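Local coordinates for carboxylase (Deinococcus radiodurans, PDB 5H80), which probably catalyses, through its biotin carboxylase domain, the ATP-dependent carboxylation of biotin in a single-chain multienzyme carboxylase, at residues P364-E376 / A420-L434. Sequence-based numbering, arbitrary orientation.
With EDO (1,2-ethanediol), chain D.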
# COMPACT_ATOMS: atom_id res chain seq x y z
N PRO A 364 -3.99 16.89 -2.21
CA PRO A 364 -2.97 15.99 -2.70
C PRO A 364 -3.31 15.53 -4.17
O PRO A 364 -4.46 15.36 -4.57
CB PRO A 364 -3.03 14.80 -1.71
CG PRO A 364 -3.55 15.42 -0.46
CD PRO A 364 -4.62 16.37 -1.00
N PRO A 365 -2.27 15.29 -5.00
CA PRO A 365 -2.50 14.61 -6.26
C PRO A 365 -2.85 13.13 -6.05
O PRO A 365 -2.72 12.63 -4.92
CB PRO A 365 -1.12 14.69 -6.94
CG PRO A 365 -0.23 14.56 -5.85
CD PRO A 365 -0.83 15.44 -4.74
N GLY A 366 -3.24 12.47 -7.12
CA GLY A 366 -3.62 11.07 -7.10
C GLY A 366 -5.08 10.93 -6.58
O GLY A 366 -5.84 11.88 -6.52
N GLN A 367 -5.43 9.70 -6.32
CA GLN A 367 -6.87 9.39 -6.18
C GLN A 367 -6.89 8.03 -5.59
O GLN A 367 -6.02 7.18 -5.87
CB GLN A 367 -7.63 9.47 -7.49
CG GLN A 367 -6.98 8.74 -8.66
CD GLN A 367 -7.77 8.76 -9.95
OE1 GLN A 367 -9.00 8.94 -9.96
NE2 GLN A 367 -7.06 8.54 -11.06
N ALA A 368 -7.95 7.78 -4.84
CA ALA A 368 -8.12 6.38 -4.31
C ALA A 368 -9.62 6.05 -4.14
O ALA A 368 -10.51 6.99 -4.12
CB ALA A 368 -7.40 6.21 -3.01
N VAL A 369 -9.92 4.80 -4.16
CA VAL A 369 -11.26 4.29 -3.91
C VAL A 369 -11.19 3.04 -2.98
O VAL A 369 -10.33 2.18 -3.11
CB VAL A 369 -11.99 3.97 -5.21
CG1 VAL A 369 -11.39 2.84 -6.08
CG2 VAL A 369 -13.37 3.48 -5.03
N GLN A 370 -12.20 2.90 -2.14
CA GLN A 370 -12.42 1.74 -1.33
C GLN A 370 -13.67 1.02 -1.76
O GLN A 370 -14.71 1.69 -2.02
CB GLN A 370 -12.59 2.10 0.17
CG GLN A 370 -13.11 0.91 1.08
CD GLN A 370 -12.97 1.19 2.54
OE1 GLN A 370 -11.90 0.98 3.13
NE2 GLN A 370 -14.02 1.63 3.18
N ALA A 371 -13.60 -0.27 -1.91
CA ALA A 371 -14.82 -1.04 -2.13
C ALA A 371 -15.05 -1.97 -0.87
O ALA A 371 -14.13 -2.57 -0.37
CB ALA A 371 -14.77 -1.83 -3.36
N ARG A 372 -16.30 -2.00 -0.35
CA ARG A 372 -16.60 -2.95 0.72
C ARG A 372 -17.04 -4.35 0.14
O ARG A 372 -18.11 -4.49 -0.55
CB ARG A 372 -17.73 -2.30 1.49
CG ARG A 372 -17.39 -0.87 2.09
CD ARG A 372 -18.39 -0.44 3.22
NE ARG A 372 -18.24 0.98 3.64
CZ ARG A 372 -18.87 1.55 4.68
NH1 ARG A 372 -19.57 0.80 5.51
NH2 ARG A 372 -18.74 2.83 4.95
N VAL A 373 -16.22 -5.35 0.40
CA VAL A 373 -16.53 -6.76 0.09
C VAL A 373 -17.39 -7.41 1.15
O VAL A 373 -16.92 -7.49 2.31
CB VAL A 373 -15.28 -7.53 -0.26
CG1 VAL A 373 -15.62 -8.93 -0.72
CG2 VAL A 373 -14.47 -6.73 -1.29
N ASN A 374 -18.63 -7.70 0.79
CA ASN A 374 -19.61 -8.23 1.75
C ASN A 374 -20.02 -9.70 1.42
O ASN A 374 -20.01 -10.12 0.28
CB ASN A 374 -20.87 -7.38 1.89
CG ASN A 374 -20.67 -5.91 2.23
OD1 ASN A 374 -19.88 -5.56 3.12
ND2 ASN A 374 -21.48 -5.05 1.62
N MET A 375 -20.40 -10.42 2.46
CA MET A 375 -21.05 -11.74 2.35
C MET A 375 -22.50 -11.41 2.12
O MET A 375 -23.16 -10.89 3.00
CB MET A 375 -20.80 -12.48 3.67
CG MET A 375 -21.27 -13.90 3.65
SD MET A 375 -20.66 -14.67 5.14
CE MET A 375 -21.60 -16.22 5.02
N GLU A 376 -22.98 -11.64 0.90
CA GLU A 376 -24.37 -11.34 0.46
C GLU A 376 -24.44 -11.34 -1.05
O GLU A 376 -24.35 -12.39 -1.66
CB GLU A 376 -24.92 -9.98 0.96
CG GLU A 376 -24.25 -8.74 0.35
CD GLU A 376 -24.39 -7.47 1.21
OE1 GLU A 376 -24.08 -6.35 0.66
OE2 GLU A 376 -24.75 -7.58 2.43
N ALA A 420 -22.02 -7.76 7.51
CA ALA A 420 -21.68 -8.65 6.40
C ALA A 420 -20.29 -8.33 5.84
O ALA A 420 -19.84 -9.08 4.98
CB ALA A 420 -22.69 -8.53 5.25
N LEU A 421 -19.62 -7.35 6.40
CA LEU A 421 -18.28 -6.99 5.86
C LEU A 421 -17.29 -8.09 6.03
O LEU A 421 -17.04 -8.59 7.19
CB LEU A 421 -17.85 -5.73 6.47
CG LEU A 421 -16.56 -5.10 5.87
CD1 LEU A 421 -16.82 -4.56 4.48
CD2 LEU A 421 -16.15 -3.98 6.81
N LEU A 422 -16.65 -8.44 4.94
CA LEU A 422 -15.56 -9.43 4.93
C LEU A 422 -14.20 -8.77 4.73
O LEU A 422 -13.25 -9.11 5.42
CB LEU A 422 -15.73 -10.42 3.79
CG LEU A 422 -16.84 -11.54 3.89
CD1 LEU A 422 -16.93 -12.28 2.55
CD2 LEU A 422 -16.64 -12.41 5.12
N ALA A 423 -14.15 -7.77 3.79
CA ALA A 423 -12.89 -7.06 3.62
C ALA A 423 -13.08 -5.71 2.96
O ALA A 423 -14.00 -5.54 2.16
CB ALA A 423 -11.92 -7.90 2.78
N LYS A 424 -12.16 -4.81 3.21
CA LYS A 424 -12.17 -3.53 2.50
C LYS A 424 -10.97 -3.47 1.53
O LYS A 424 -9.92 -3.67 1.99
CB LYS A 424 -12.18 -2.36 3.41
CG LYS A 424 -13.25 -2.39 4.52
CD LYS A 424 -13.21 -1.18 5.47
CE LYS A 424 -11.91 -0.96 6.27
NZ LYS A 424 -11.90 0.09 7.33
N VAL A 425 -11.21 -3.21 0.26
CA VAL A 425 -10.18 -3.14 -0.74
C VAL A 425 -10.00 -1.73 -1.18
O VAL A 425 -10.94 -1.12 -1.74
CB VAL A 425 -10.52 -4.00 -1.95
CG1 VAL A 425 -9.48 -3.91 -3.15
CG2 VAL A 425 -10.73 -5.47 -1.48
N VAL A 426 -8.78 -1.23 -0.99
CA VAL A 426 -8.48 0.18 -1.24
C VAL A 426 -7.53 0.18 -2.41
O VAL A 426 -6.49 -0.53 -2.35
CB VAL A 426 -7.93 0.93 -0.06
CG1 VAL A 426 -7.72 2.38 -0.36
CG2 VAL A 426 -8.88 0.75 1.17
N VAL A 427 -7.87 0.94 -3.43
CA VAL A 427 -6.95 1.01 -4.57
C VAL A 427 -6.54 2.45 -4.80
O VAL A 427 -7.34 3.37 -4.62
CB VAL A 427 -7.55 0.40 -5.76
CG1 VAL A 427 -6.77 0.71 -6.98
CG2 VAL A 427 -7.65 -1.11 -5.63
N HIS A 428 -5.26 2.66 -5.13
CA HIS A 428 -4.69 4.04 -5.15
C HIS A 428 -3.72 4.23 -6.31
O HIS A 428 -3.10 3.31 -6.71
CB HIS A 428 -3.96 4.31 -3.89
CG HIS A 428 -3.19 5.59 -3.85
ND1 HIS A 428 -1.82 5.61 -3.67
CD2 HIS A 428 -3.59 6.89 -3.84
CE1 HIS A 428 -1.40 6.86 -3.56
NE2 HIS A 428 -2.46 7.66 -3.70
N ARG A 429 -3.90 5.33 -7.01
CA ARG A 429 -2.94 5.69 -8.00
C ARG A 429 -2.61 7.15 -7.98
O ARG A 429 -3.25 8.00 -7.29
CB ARG A 429 -3.45 5.29 -9.32
CG ARG A 429 -4.67 6.01 -9.75
CD ARG A 429 -5.25 5.22 -10.94
NE ARG A 429 -4.55 5.45 -12.21
CZ ARG A 429 -4.29 4.52 -13.14
NH1 ARG A 429 -4.56 3.26 -12.95
NH2 ARG A 429 -3.75 4.88 -14.30
N ARG A 430 -1.52 7.47 -8.64
CA ARG A 430 -0.99 8.84 -8.50
C ARG A 430 -1.28 9.81 -9.65
O ARG A 430 -0.74 10.92 -9.60
CB ARG A 430 0.51 8.79 -8.36
CG ARG A 430 0.98 8.18 -7.05
CD ARG A 430 2.03 7.15 -7.36
NE ARG A 430 2.40 6.29 -6.23
CZ ARG A 430 2.37 6.57 -4.92
NH1 ARG A 430 2.77 5.62 -4.07
NH2 ARG A 430 2.09 7.76 -4.42
N ASP A 431 -2.04 9.42 -10.63
CA ASP A 431 -2.59 10.30 -11.72
C ASP A 431 -4.04 10.77 -11.31
O ASP A 431 -4.48 10.48 -10.19
CB ASP A 431 -2.53 9.60 -13.08
CG ASP A 431 -3.50 8.50 -13.21
OD1 ASP A 431 -4.16 8.15 -12.21
OD2 ASP A 431 -3.55 7.83 -14.26
N ALA A 432 -4.74 11.46 -12.20
CA ALA A 432 -6.00 12.13 -11.74
C ALA A 432 -7.25 11.58 -12.37
O ALA A 432 -8.35 11.85 -11.84
CB ALA A 432 -5.95 13.63 -12.08
N ALA A 433 -7.12 10.92 -13.50
CA ALA A 433 -8.23 10.51 -14.31
C ALA A 433 -9.07 9.29 -13.73
O ALA A 433 -8.62 8.17 -13.56
CB ALA A 433 -7.84 10.31 -15.81
N LEU A 434 -10.33 9.56 -13.33
CA LEU A 434 -11.19 8.49 -12.74
C LEU A 434 -11.32 7.11 -13.43
O LEU A 434 -11.27 6.08 -12.77
CB LEU A 434 -12.62 9.10 -12.39
CG LEU A 434 -13.75 8.20 -11.86
CD1 LEU A 434 -13.46 7.79 -10.44
CD2 LEU A 434 -15.13 8.91 -11.81
C1 EDO D . 3.18 2.48 -7.51
O1 EDO D . 2.61 3.79 -7.34
C2 EDO D . 3.79 2.05 -6.19
O2 EDO D . 3.35 2.75 -5.04
O HOH W 1 -2.23 10.44 -3.57
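Strands 367-374 and 421-429 pair antiparallel, from Gln367 with Arg429 to Asn374 with Leu421, inside an antiparallel sheet that joins strand 264-270 to strands of the biotin carboxylase C-terminal domain; strand 264-270 flanks the first and strand 402-406 the second. Paired backbone bonds tie Val369 to Val427 and Ala371 to Val425. Opposite Val373, Leu422 and Ala423 form a classic beta bulge: Val373 O accepts from Leu422 N at 2.8 Å and Ala423 N at 3.2 Å, and pairing resumes one residue out of step, Met375 N bonding Ala420 O. On the face turned to helix 434-446, Val373 CG2 meets Val425 CG2 at 4.0 Å. Helix 325-332 packs on the other face, where Gln370 OE1 lies 3.4 Å from Lys424 CB while hydrogen-bonded to Thr326 OG1; Lys424 NZ forms a salt bridge with Glu42 and a hydrogen bond to Val323 O. At the far end Gln367 NE2, alongside Arg429, donates hydrogen bonds in its amide plane to Ala433 O (3.0 Å), from above that carbonyl's plane, and Asp431 OD1 (3.1 Å). A two-pronged salt bridge joins Arg429 to Asp431, NE to OD1 (2.7 Å) and NH2 to OD2; NE and Gln367 NE2 approach OD1 from opposite carboxylate faces. Arg429 NH2 also bonds Ala53 O of the second subunit.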